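Local coordinates for VC0179-like protein (Escherichia coli, PDB 4XJ6), which probably makes cyclic GMP-AMP from two nucleoside triphosphates, as a bacterial homologue of cyclic GMP-AMP synthase with a nucleotidyltransferase domain, at residues E332-V337 against P350-H355; I101-R106 against Y135-V140; G169-E174 against K182-K187. All coordinates share one frame; numbering follows the deposited sequence.

Contact 1: E332-V337 against P350-H355; sequences EFNRGV and PAESNH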
loop_
_atom_site.group_PDB
_atom_site.type_symbol
_atom_site.label_atom_id
_atom_site.label_comp_id
_atom_site.label_asym_id
_atom_site.label_seq_id
_atom_site.Cartn_x
_atom_site.Cartn_y
_atom_site.Cartn_z
ATOM N N GLU A 332 13.211 -13.561 -13.196
ATOM C CA GLU A 332 12.960 -13.520 -11.762
ATOM C C GLU A 332 11.559 -14.012 -11.445
ATOM O O GLU A 332 11.362 -14.809 -10.527
ATOM C CB GLU A 332 13.146 -12.107 -11.219
ATOM C CG GLU A 332 14.589 -11.727 -11.025
ATOM C CD GLU A 332 15.319 -12.696 -10.121
ATOM O OE1 GLU A 332 14.762 -13.065 -9.067
ATOM O OE2 GLU A 332 16.446 -13.096 -10.471
ATOM N N PHE A 333 10.588 -13.529 -12.213
ATOM C CA PHE A 333 9.196 -13.916 -12.027
ATOM C C PHE A 333 8.933 -15.320 -12.562
ATOM O O PHE A 333 7.966 -15.966 -12.166
ATOM C CB PHE A 333 8.270 -12.899 -12.698
ATOM C CG PHE A 333 8.097 -11.629 -11.911
ATOM C CD1 PHE A 333 9.107 -10.687 -11.860
ATOM C CD2 PHE A 333 6.923 -11.381 -11.216
ATOM C CE1 PHE A 333 8.953 -9.522 -11.130
ATOM C CE2 PHE A 333 6.761 -10.219 -10.486
ATOM C CZ PHE A 333 7.782 -9.287 -10.442
ATOM N N ASN A 334 9.796 -15.789 -13.460
ATOM C CA ASN A 334 9.732 -17.168 -13.932
ATOM C C ASN A 334 10.273 -18.125 -12.878
ATOM O O ASN A 334 9.816 -19.261 -12.758
ATOM C CB ASN A 334 10.508 -17.333 -15.241
ATOM C CG ASN A 334 9.680 -16.961 -16.452
ATOM O OD1 ASN A 334 8.461 -17.136 -16.462
ATOM N ND2 ASN A 334 10.338 -16.449 -17.486
ATOM N N ARG A 335 11.252 -17.652 -12.114
ATOM C CA ARG A 335 11.799 -18.417 -10.999
ATOM C C ARG A 335 10.830 -18.434 -9.827
ATOM O O ARG A 335 10.880 -19.322 -8.974
ATOM C CB ARG A 335 13.134 -17.832 -10.539
ATOM C CG ARG A 335 14.307 -18.116 -11.458
ATOM C CD ARG A 335 15.580 -17.504 -10.897
ATOM N NE ARG A 335 16.762 -17.888 -11.661
ATOM C CZ ARG A 335 18.005 -17.551 -11.331
ATOM N NH1 ARG A 335 18.228 -16.819 -10.247
ATOM N NH2 ARG A 335 19.024 -17.945 -12.083
ATOM N N GLY A 336 9.948 -17.441 -9.790
ATOM C CA GLY A 336 9.061 -17.250 -8.660
ATOM C C GLY A 336 9.664 -16.228 -7.719
ATOM O O GLY A 336 10.870 -16.239 -7.475
ATOM N N VAL A 337 8.828 -15.332 -7.205
ATOM C CA VAL A 337 9.292 -14.297 -6.290
ATOM C C VAL A 337 8.773 -14.561 -4.882
ATOM O O VAL A 337 7.591 -14.373 -4.599
ATOM C CB VAL A 337 8.850 -12.888 -6.745
ATOM C CG1 VAL A 337 9.449 -11.827 -5.836
ATOM C CG2 VAL A 337 9.251 -12.641 -8.196
ATOM N N PRO A 350 4.253 -16.931 -8.197
ATOM C CA PRO A 350 4.582 -18.358 -8.315
ATOM C C PRO A 350 5.696 -18.640 -9.321
ATOM O O PRO A 350 5.977 -17.799 -10.174
ATOM C CB PRO A 350 3.266 -18.979 -8.790
ATOM C CG PRO A 350 2.569 -17.873 -9.503
ATOM C CD PRO A 350 2.914 -16.630 -8.732
ATOM N N ALA A 351 6.322 -19.810 -9.207
ATOM C CA ALA A 351 7.278 -20.269 -10.206
ATOM C C ALA A 351 6.543 -20.522 -11.515
ATOM O O ALA A 351 5.325 -20.700 -11.515
ATOM C CB ALA A 351 7.996 -21.529 -9.732
ATOM N N GLU A 352 7.286 -20.543 -12.618
ATOM C CA GLU A 352 6.701 -20.618 -13.957
ATOM C C GLU A 352 5.740 -21.791 -14.135
ATOM O O GLU A 352 4.701 -21.658 -14.779
ATOM C CB GLU A 352 7.812 -20.695 -15.008
ATOM C CG GLU A 352 7.322 -20.576 -16.438
ATOM C CD GLU A 352 8.455 -20.430 -17.433
ATOM O OE1 GLU A 352 9.625 -20.364 -17.000
ATOM O OE2 GLU A 352 8.176 -20.379 -18.650
ATOM N N SER A 353 6.085 -22.931 -13.549
ATOM C CA SER A 353 5.278 -24.140 -13.672
ATOM C C SER A 353 3.921 -23.998 -12.981
ATOM O O SER A 353 3.013 -24.803 -13.198
ATOM C CB SER A 353 6.033 -25.337 -13.095
ATOM O OG SER A 353 6.261 -25.152 -11.710
ATOM N N ASN A 354 3.797 -22.973 -12.142
ATOM C CA ASN A 354 2.559 -22.706 -11.421
ATOM C C ASN A 354 1.861 -21.443 -11.926
ATOM O O ASN A 354 0.829 -21.038 -11.391
ATOM C CB ASN A 354 2.837 -22.587 -9.920
ATOM C CG ASN A 354 3.313 -23.894 -9.310
ATOM O OD1 ASN A 354 2.840 -24.970 -9.676
ATOM N ND2 ASN A 354 4.258 -23.807 -8.379
ATOM N N HIS A 355 2.431 -20.826 -12.959
ATOM C CA HIS A 355 1.852 -19.624 -13.555
ATOM C C HIS A 355 0.523 -19.930 -14.222
ATOM O O HIS A 355 0.428 -20.868 -15.011
ATOM C CB HIS A 355 2.802 -19.011 -14.591
ATOM C CG HIS A 355 3.996 -18.328 -14.002
ATOM N ND1 HIS A 355 4.984 -17.761 -14.777
ATOM C CD2 HIS A 355 4.358 -18.113 -12.715
ATOM C CE1 HIS A 355 5.906 -17.230 -13.995
ATOM N NE2 HIS A 355 5.551 -17.430 -12.739
#

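Contact 2: I101-R106 against Y135-V140; sequences IKFQPR and YMPMTV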
loop_
_atom_site.group_PDB
_atom_site.type_symbol
_atom_site.label_atom_id
_atom_site.label_comp_id
_atom_site.label_asym_id
_atom_site.label_seq_id
_atom_site.Cartn_x
_atom_site.Cartn_y
_atom_site.Cartn_z
ATOM N N ILE A 101 -11.803 -0.537 26.233
ATOM C CA ILE A 101 -12.043 0.701 26.967
ATOM C C ILE A 101 -10.739 1.392 27.371
ATOM O O ILE A 101 -10.651 2.623 27.387
ATOM C CB ILE A 101 -12.897 0.425 28.230
ATOM C CG1 ILE A 101 -14.285 -0.070 27.829
ATOM C CG2 ILE A 101 -13.007 1.661 29.112
ATOM C CD1 ILE A 101 -15.102 -0.564 28.997
ATOM N N LYS A 102 -9.718 0.596 27.670
ATOM C CA LYS A 102 -8.468 1.124 28.214
ATOM C C LYS A 102 -7.556 1.781 27.175
ATOM O O LYS A 102 -6.938 2.809 27.451
ATOM C CB LYS A 102 -7.702 0.006 28.932
ATOM C CG LYS A 102 -6.360 0.436 29.507
ATOM C CD LYS A 102 -5.710 -0.682 30.308
ATOM C CE LYS A 102 -4.308 -0.291 30.748
ATOM N NZ LYS A 102 -4.306 0.956 31.562
ATOM N N PHE A 103 -7.470 1.194 25.986
ATOM C CA PHE A 103 -6.490 1.641 24.999
ATOM C C PHE A 103 -7.103 2.382 23.819
ATOM O O PHE A 103 -8.196 2.054 23.364
ATOM C CB PHE A 103 -5.684 0.446 24.487
ATOM C CG PHE A 103 -4.958 -0.296 25.567
ATOM C CD1 PHE A 103 -3.738 0.161 26.040
ATOM C CD2 PHE A 103 -5.496 -1.445 26.116
ATOM C CE1 PHE A 103 -3.068 -0.519 27.039
ATOM C CE2 PHE A 103 -4.833 -2.130 27.113
ATOM C CZ PHE A 103 -3.618 -1.667 27.576
ATOM N N GLN A 104 -6.385 3.393 23.338
ATOM C CA GLN A 104 -6.756 4.102 22.120
ATOM C C GLN A 104 -6.099 3.443 20.912
ATOM O O GLN A 104 -5.038 2.834 21.040
ATOM C CB GLN A 104 -6.348 5.577 22.196
ATOM C CG GLN A 104 -7.286 6.456 23.003
ATOM C CD GLN A 104 -7.353 7.873 22.463
ATOM O OE1 GLN A 104 -8.164 8.178 21.587
ATOM N NE2 GLN A 104 -6.497 8.746 22.981
ATOM N N PRO A 105 -6.731 3.556 19.733
ATOM C CA PRO A 105 -6.089 3.058 18.512
ATOM C C PRO A 105 -4.834 3.856 18.165
ATOM O O PRO A 105 -4.795 5.063 18.404
ATOM C CB PRO A 105 -7.170 3.250 17.443
ATOM C CG PRO A 105 -8.056 4.318 17.982
ATOM C CD PRO A 105 -8.073 4.103 19.467
ATOM N N ARG A 106 -3.821 3.189 17.625
ATOM C CA ARG A 106 -2.629 3.879 17.148
ATOM C C ARG A 106 -2.604 3.852 15.624
ATOM O O ARG A 106 -3.248 3.007 15.003
ATOM C CB ARG A 106 -1.360 3.244 17.718
ATOM C CG ARG A 106 -0.744 4.005 18.885
ATOM C CD ARG A 106 -1.587 3.888 20.150
ATOM N NE ARG A 106 -0.951 4.555 21.282
ATOM C CZ ARG A 106 -1.393 4.492 22.535
ATOM N NH1 ARG A 106 -2.478 3.783 22.828
ATOM N NH2 ARG A 106 -0.748 5.134 23.500
ATOM N N TYR A 135 -3.981 0.457 14.540
ATOM C CA TYR A 135 -3.529 -0.570 15.471
ATOM C C TYR A 135 -4.261 -0.475 16.806
ATOM O O TYR A 135 -4.301 0.587 17.425
ATOM C CB TYR A 135 -2.021 -0.453 15.704
ATOM C CG TYR A 135 -1.165 -0.706 14.483
ATOM C CD1 TYR A 135 -1.074 0.232 13.462
ATOM C CD2 TYR A 135 -0.422 -1.872 14.368
ATOM C CE1 TYR A 135 -0.285 0.004 12.352
ATOM C CE2 TYR A 135 0.370 -2.108 13.263
ATOM C CZ TYR A 135 0.437 -1.167 12.260
ATOM O OH TYR A 135 1.225 -1.393 11.157
ATOM N N MET A 136 -4.831 -1.587 17.253
ATOM C CA MET A 136 -5.509 -1.614 18.544
ATOM C C MET A 136 -4.747 -2.466 19.550
ATOM O O MET A 136 -4.654 -3.683 19.394
ATOM C CB MET A 136 -6.936 -2.144 18.398
ATOM C CG MET A 136 -7.742 -2.108 19.689
ATOM S SD MET A 136 -7.928 -0.437 20.339
ATOM C CE MET A 136 -8.750 -0.762 21.896
ATOM N N PRO A 137 -4.189 -1.825 20.587
ATOM C CA PRO A 137 -3.547 -2.538 21.695
ATOM C C PRO A 137 -4.553 -3.378 22.479
ATOM O O PRO A 137 -5.603 -2.874 22.878
ATOM C CB PRO A 137 -2.977 -1.407 22.560
ATOM C CG PRO A 137 -2.896 -0.227 21.652
ATOM C CD PRO A 137 -4.058 -0.366 20.722
ATOM N N MET A 138 -4.232 -4.647 22.697
ATOM C CA MET A 138 -5.145 -5.547 23.381
ATOM C C MET A 138 -4.412 -6.789 23.850
ATOM O O MET A 138 -3.260 -7.015 23.485
ATOM C CB MET A 138 -6.296 -5.950 22.458
ATOM C CG MET A 138 -5.866 -6.882 21.337
ATOM S SD MET A 138 -7.195 -7.292 20.194
ATOM C CE MET A 138 -7.497 -5.697 19.438
ATOM N N THR A 139 -5.083 -7.596 24.662
ATOM C CA THR A 139 -4.567 -8.919 24.984
ATOM C C THR A 139 -4.533 -9.747 23.702
ATOM O O THR A 139 -5.546 -9.888 23.014
ATOM C CB THR A 139 -5.419 -9.644 26.046
ATOM O OG1 THR A 139 -5.418 -8.888 27.262
ATOM C CG2 THR A 139 -4.858 -11.025 26.317
ATOM N N VAL A 140 -3.362 -10.278 23.372
ATOM C CA VAL A 140 -3.228 -11.158 22.218
ATOM C C VAL A 140 -2.754 -12.536 22.658
ATOM O O VAL A 140 -1.595 -12.725 23.030
ATOM C CB VAL A 140 -2.254 -10.587 21.166
ATOM C CG1 VAL A 140 -1.999 -11.608 20.057
ATOM C CG2 VAL A 140 -2.801 -9.284 20.594
#

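Contact 3: G169-E174 against K182-K187; sequences GWVFEE and KIYREK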
loop_
_atom_site.group_PDB
_atom_site.type_symbol
_atom_site.label_atom_id
_atom_site.label_comp_id
_atom_site.label_asym_id
_atom_site.label_seq_id
_atom_site.Cartn_x
_atom_site.Cartn_y
_atom_site.Cartn_z
ATOM N N GLY A 169 -16.913 13.358 -3.438
ATOM C CA GLY A 169 -15.645 12.942 -4.011
ATOM C C GLY A 169 -14.959 11.892 -3.158
ATOM O O GLY A 169 -13.973 11.281 -3.573
ATOM N N TRP A 170 -15.487 11.690 -1.955
ATOM C CA TRP A 170 -14.969 10.679 -1.041
ATOM C C TRP A 170 -15.799 9.404 -1.154
ATOM O O TRP A 170 -16.978 9.392 -0.794
ATOM C CB TRP A 170 -14.973 11.199 0.400
ATOM C CG TRP A 170 -14.016 12.337 0.644
ATOM C CD1 TRP A 170 -13.937 13.507 -0.053
ATOM C CD2 TRP A 170 -13.019 12.413 1.669
ATOM N NE1 TRP A 170 -12.947 14.302 0.466
ATOM C CE2 TRP A 170 -12.368 13.654 1.525
ATOM C CE3 TRP A 170 -12.609 11.551 2.691
ATOM C CZ2 TRP A 170 -11.332 14.056 2.364
ATOM C CZ3 TRP A 170 -11.580 11.951 3.523
ATOM C CH2 TRP A 170 -10.953 13.193 3.353
ATOM N N VAL A 171 -15.188 8.337 -1.661
ATOM C CA VAL A 171 -15.904 7.085 -1.896
ATOM C C VAL A 171 -15.258 5.899 -1.182
ATOM O O VAL A 171 -14.061 5.648 -1.331
ATOM C CB VAL A 171 -15.994 6.771 -3.404
ATOM C CG1 VAL A 171 -16.563 5.376 -3.629
ATOM C CG2 VAL A 171 -16.835 7.819 -4.118
ATOM N N PHE A 172 -16.062 5.170 -0.416
ATOM C CA PHE A 172 -15.583 4.005 0.316
ATOM C C PHE A 172 -15.498 2.770 -0.579
ATOM O O PHE A 172 -16.386 2.520 -1.395
ATOM C CB PHE A 172 -16.493 3.724 1.513
ATOM C CG PHE A 172 -16.182 2.433 2.221
ATOM C CD1 PHE A 172 -15.070 2.328 3.039
ATOM C CD2 PHE A 172 -17.003 1.328 2.072
ATOM C CE1 PHE A 172 -14.778 1.146 3.690
ATOM C CE2 PHE A 172 -16.719 0.142 2.719
ATOM C CZ PHE A 172 -15.604 0.051 3.531
ATOM N N GLU A 173 -14.420 2.006 -0.426
ATOM C CA GLU A 173 -14.252 0.748 -1.147
ATOM C C GLU A 173 -13.686 -0.321 -0.218
ATOM O O GLU A 173 -12.721 -0.074 0.504
ATOM C CB GLU A 173 -13.333 0.926 -2.360
ATOM C CG GLU A 173 -13.155 -0.339 -3.186
ATOM C CD GLU A 173 -12.108 -0.199 -4.277
ATOM O OE1 GLU A 173 -11.484 0.877 -4.373
ATOM O OE2 GLU A 173 -11.907 -1.170 -5.039
ATOM N N GLU A 174 -14.289 -1.506 -0.233
ATOM C CA GLU A 174 -13.804 -2.603 0.597
ATOM C C GLU A 174 -12.830 -3.478 -0.178
ATOM O O GLU A 174 -13.158 -3.992 -1.245
ATOM C CB GLU A 174 -14.961 -3.453 1.122
ATOM C CG GLU A 174 -14.512 -4.566 2.060
ATOM C CD GLU A 174 -15.667 -5.195 2.809
ATOM O OE1 GLU A 174 -16.795 -5.197 2.272
ATOM O OE2 GLU A 174 -15.449 -5.680 3.940
ATOM N N LYS A 182 -11.511 6.624 -1.146
ATOM C CA LYS A 182 -10.986 7.254 -2.350
ATOM C C LYS A 182 -11.354 8.728 -2.378
ATOM O O LYS A 182 -12.525 9.081 -2.268
ATOM C CB LYS A 182 -11.516 6.553 -3.601
ATOM C CG LYS A 182 -11.160 5.078 -3.689
ATOM C CD LYS A 182 -11.939 4.393 -4.799
ATOM C CE LYS A 182 -11.554 4.933 -6.166
ATOM N NZ LYS A 182 -10.149 4.584 -6.521
ATOM N N ILE A 183 -10.350 9.583 -2.525
ATOM C CA ILE A 183 -10.577 11.019 -2.575
ATOM C C ILE A 183 -10.301 11.538 -3.985
ATOM O O ILE A 183 -9.166 11.875 -4.322
ATOM C CB ILE A 183 -9.693 11.759 -1.560
ATOM C CG1 ILE A 183 -9.733 11.042 -0.208
ATOM C CG2 ILE A 183 -10.138 13.206 -1.422
ATOM C CD1 ILE A 183 -8.776 11.607 0.813
ATOM N N TYR A 184 -11.355 11.596 -4.797
ATOM C CA TYR A 184 -11.251 11.907 -6.226
ATOM C C TYR A 184 -10.567 13.238 -6.520
ATOM O O TYR A 184 -9.679 13.309 -7.369
ATOM C CB TYR A 184 -12.643 11.909 -6.870
ATOM C CG TYR A 184 -13.309 10.554 -6.912
ATOM C CD1 TYR A 184 -12.555 9.389 -6.904
ATOM C CD2 TYR A 184 -14.691 10.439 -6.963
ATOM C CE1 TYR A 184 -13.158 8.147 -6.942
ATOM C CE2 TYR A 184 -15.305 9.200 -7.001
ATOM C CZ TYR A 184 -14.532 8.058 -6.989
ATOM O OH TYR A 184 -15.138 6.824 -7.029
ATOM N N ARG A 185 -10.992 14.290 -5.825
ATOM C CA ARG A 185 -10.472 15.631 -6.068
ATOM C C ARG A 185 -8.968 15.726 -5.815
ATOM O O ARG A 185 -8.294 16.598 -6.360
ATOM C CB ARG A 185 -11.216 16.650 -5.198
ATOM C CG ARG A 185 -12.703 16.761 -5.511
ATOM C CD ARG A 185 -13.452 17.576 -4.465
ATOM N NE ARG A 185 -14.899 17.501 -4.660
ATOM C CZ ARG A 185 -15.703 18.557 -4.726
ATOM N NH1 ARG A 185 -15.206 19.780 -4.603
ATOM N NH2 ARG A 185 -17.005 18.391 -4.909
ATOM N N GLU A 186 -8.443 14.819 -4.999
ATOM C CA GLU A 186 -7.027 14.851 -4.653
ATOM C C GLU A 186 -6.243 13.720 -5.319
ATOM O O GLU A 186 -5.041 13.567 -5.081
ATOM C CB GLU A 186 -6.858 14.786 -3.133
ATOM C CG GLU A 186 -7.631 15.862 -2.367
ATOM C CD GLU A 186 -7.051 17.255 -2.547
ATOM O OE1 GLU A 186 -5.942 17.377 -3.109
ATOM O OE2 GLU A 186 -7.705 18.231 -2.122
ATOM N N LYS A 187 -6.925 12.949 -6.166
ATOM C CA LYS A 187 -6.333 11.784 -6.824
ATOM C C LYS A 187 -5.577 10.920 -5.822
ATOM O O LYS A 187 -4.457 10.484 -6.076
ATOM C CB LYS A 187 -5.409 12.222 -7.963
ATOM C CG LYS A 187 -6.146 12.781 -9.166
ATOM C CD LYS A 187 -5.175 13.222 -10.245
ATOM C CE LYS A 187 -5.901 13.928 -11.375
ATOM N NZ LYS A 187 -4.965 14.568 -12.340
HETATM O O HOH W 1 -9.803 1.706 -6.105
#

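Contact 1: E332-V337 against P350-H355
Pro-350 meets Gly-336 through its backbone: Pro-350 O receives a CA-H...O contact from Gly-336 CA at 3.5 Å. Gly-336 is where the chain leaves the helix with positive phi, a conformation suited to glycine, and a CB here would also come tight against Ala-351 N and Pro-350 C. Ala-351 lays CB against the carbonyl oxygen of Arg-335 (CB to O 3.7 Å). Glu-352 then makes the main polar link, its N donating to Asn-334 O at 2.8 Å. Its carboxylate stacks on the Asn-334 amide, the two planes 19° apart and Glu-352 CD 3.4 Å from Asn-334 OD1. The His-355 ring turns its edge to two carbonyls, NE2 making weak bonds to Phe-333 O at 2.9 Å and Pro-350 O at 2.6 Å. Glu-352 CA covers one face of this imidazole. Arg-360 completes the polar cluster, its NH1 hydrogen-bonding both Asn-334 OD1 and His-355 ND1. The contact thus fastens the end of helix 318-335 to the returning loop at the protein surface, beside helix 357-377, on whose Val-363 Asn-334 and His-355 both rest, while Phe-333 turns inward to helix 297-310.

Contact 2: I101-R106 against Y135-V140
Phe-103 meets Pro-137 with its CG set anti to its own carbonyl carbon (chi1 -58°), which brings the start of the ring against the pyrrolidine: Phe-103 CG lies 3.8 Å from Pro-137 CB, and the two side chains run obliquely past one another. Met-136 has CG anti to its backbone N (chi1 -176°) and is bent at the next torsion; its terminal methyl CE comes 3.2 Å from Phe-103 O. Beyond them the backbones pair. Arg-106 and Tyr-135 form an antiparallel hydrogen-bonded pair, with Arg-106 N to Tyr-135 O and Tyr-135 N to Arg-106 O both at 2.7 Å and nearly straight. Tyr-135 O also takes a CA-H...O contact from Pro-105 CA at 3.2 Å. The segment 101-106 therefore carries the chain from helix 94-102 into the sheet edge of the nucleotidyltransferase domain. On the other side of strand 128-138, the backbone of Met-136 bonds to strand 188-198, and the Tyr-135 ring stacks on Tyr-195, a residue of the nucleotide pocket. Two steps along from the bonded pair, Pro-137 has no N-H to offer Gln-104 O, and its CD sits 3.4 Å from that oxygen. Arg-106 NH1 donates to Gln-104 O instead, at 3.3 Å, so a side-chain bond serves the carbonyl where proline chemistry rules out a regular strand bond.

Contact 3: G169-E174 against K182-K187
Three backbone hydrogen bonds join Gly-169 and Val-171 to Lys-182 and Tyr-184. Tyr-184 N donates to Gly-169 O at 2.9 Å, Val-171 N to Lys-182 O at 2.8 Å and Lys-182 N to Val-171 O at 2.7 Å. Val-171 and Lys-182 form the hydrogen-bonded antiparallel pair, Trp-170 and Ile-183 the non-hydrogen-bonded one, where CA-H...O contacts run from Trp-170 CA to Lys-182 O and from Ile-183 CA to Gly-169 O. Gly-169 has positive phi, and at its backbone angles a CB would be jammed against the preceding carbonyl oxygen.

The arrangement is a beta hairpin, strands 170-174 and 179-183, in the nucleotidyltransferase domain; its second strand pairs in turn with strand 188-198 of the central mixed sheet, and after Ile-183 the chain turns off into a short 3-10 segment.

Apolar packing differs between the two faces of the hairpin. On one, Ile-183 lies alongside the Trp-170 indole and covers one of its faces. Its CG1, anti to the carbonyl carbon (chi1 -46°), sits over the centre of the indole; CD1 makes a CH-pi contact 3.8 Å from the centroid of the Trp-170 six-membered ring, 15° off the normal; and Ile-183 CG2 approaches Trp-170 NE1 to 3.6 Å. Both side chains also reach helix 24-57, at Ile-36 and Leu-33. Next to Lys-182 on the other face, Val-171 CG2 touches Tyr-184 CE2 at 3.5 Å.

Charge is bridged by water rather than direct contact: one water donates to Glu-173 OE1 (2.6 Å) and accepts from Lys-182 NZ (2.9 Å), while NZ also forms a salt bridge with Glu-127.

Overall arrangement
Contacts 2 and 3 both belong to the mixed sheet of the nucleotidyltransferase domain, their centres 28 Å apart and their nearest atoms about 15 Å apart. Contact 1 lies in the C-terminal domain, its centre 40 Å from that of contact 2 and 35 Å from that of contact 3, on the opposite side of the chain's centre from contact 3. None of the three touches another. The side chain of Tyr-135 is about 6 Å from a bound 3'-deoxy-GTP, that of Glu-173 about 8 Å and that of Pro-350 about 11 Å. A magnesium ion lies about 10 Å from the Glu-173 side chain; both metal sites use Asp-129 and Asp-131, and one adds Asp-191.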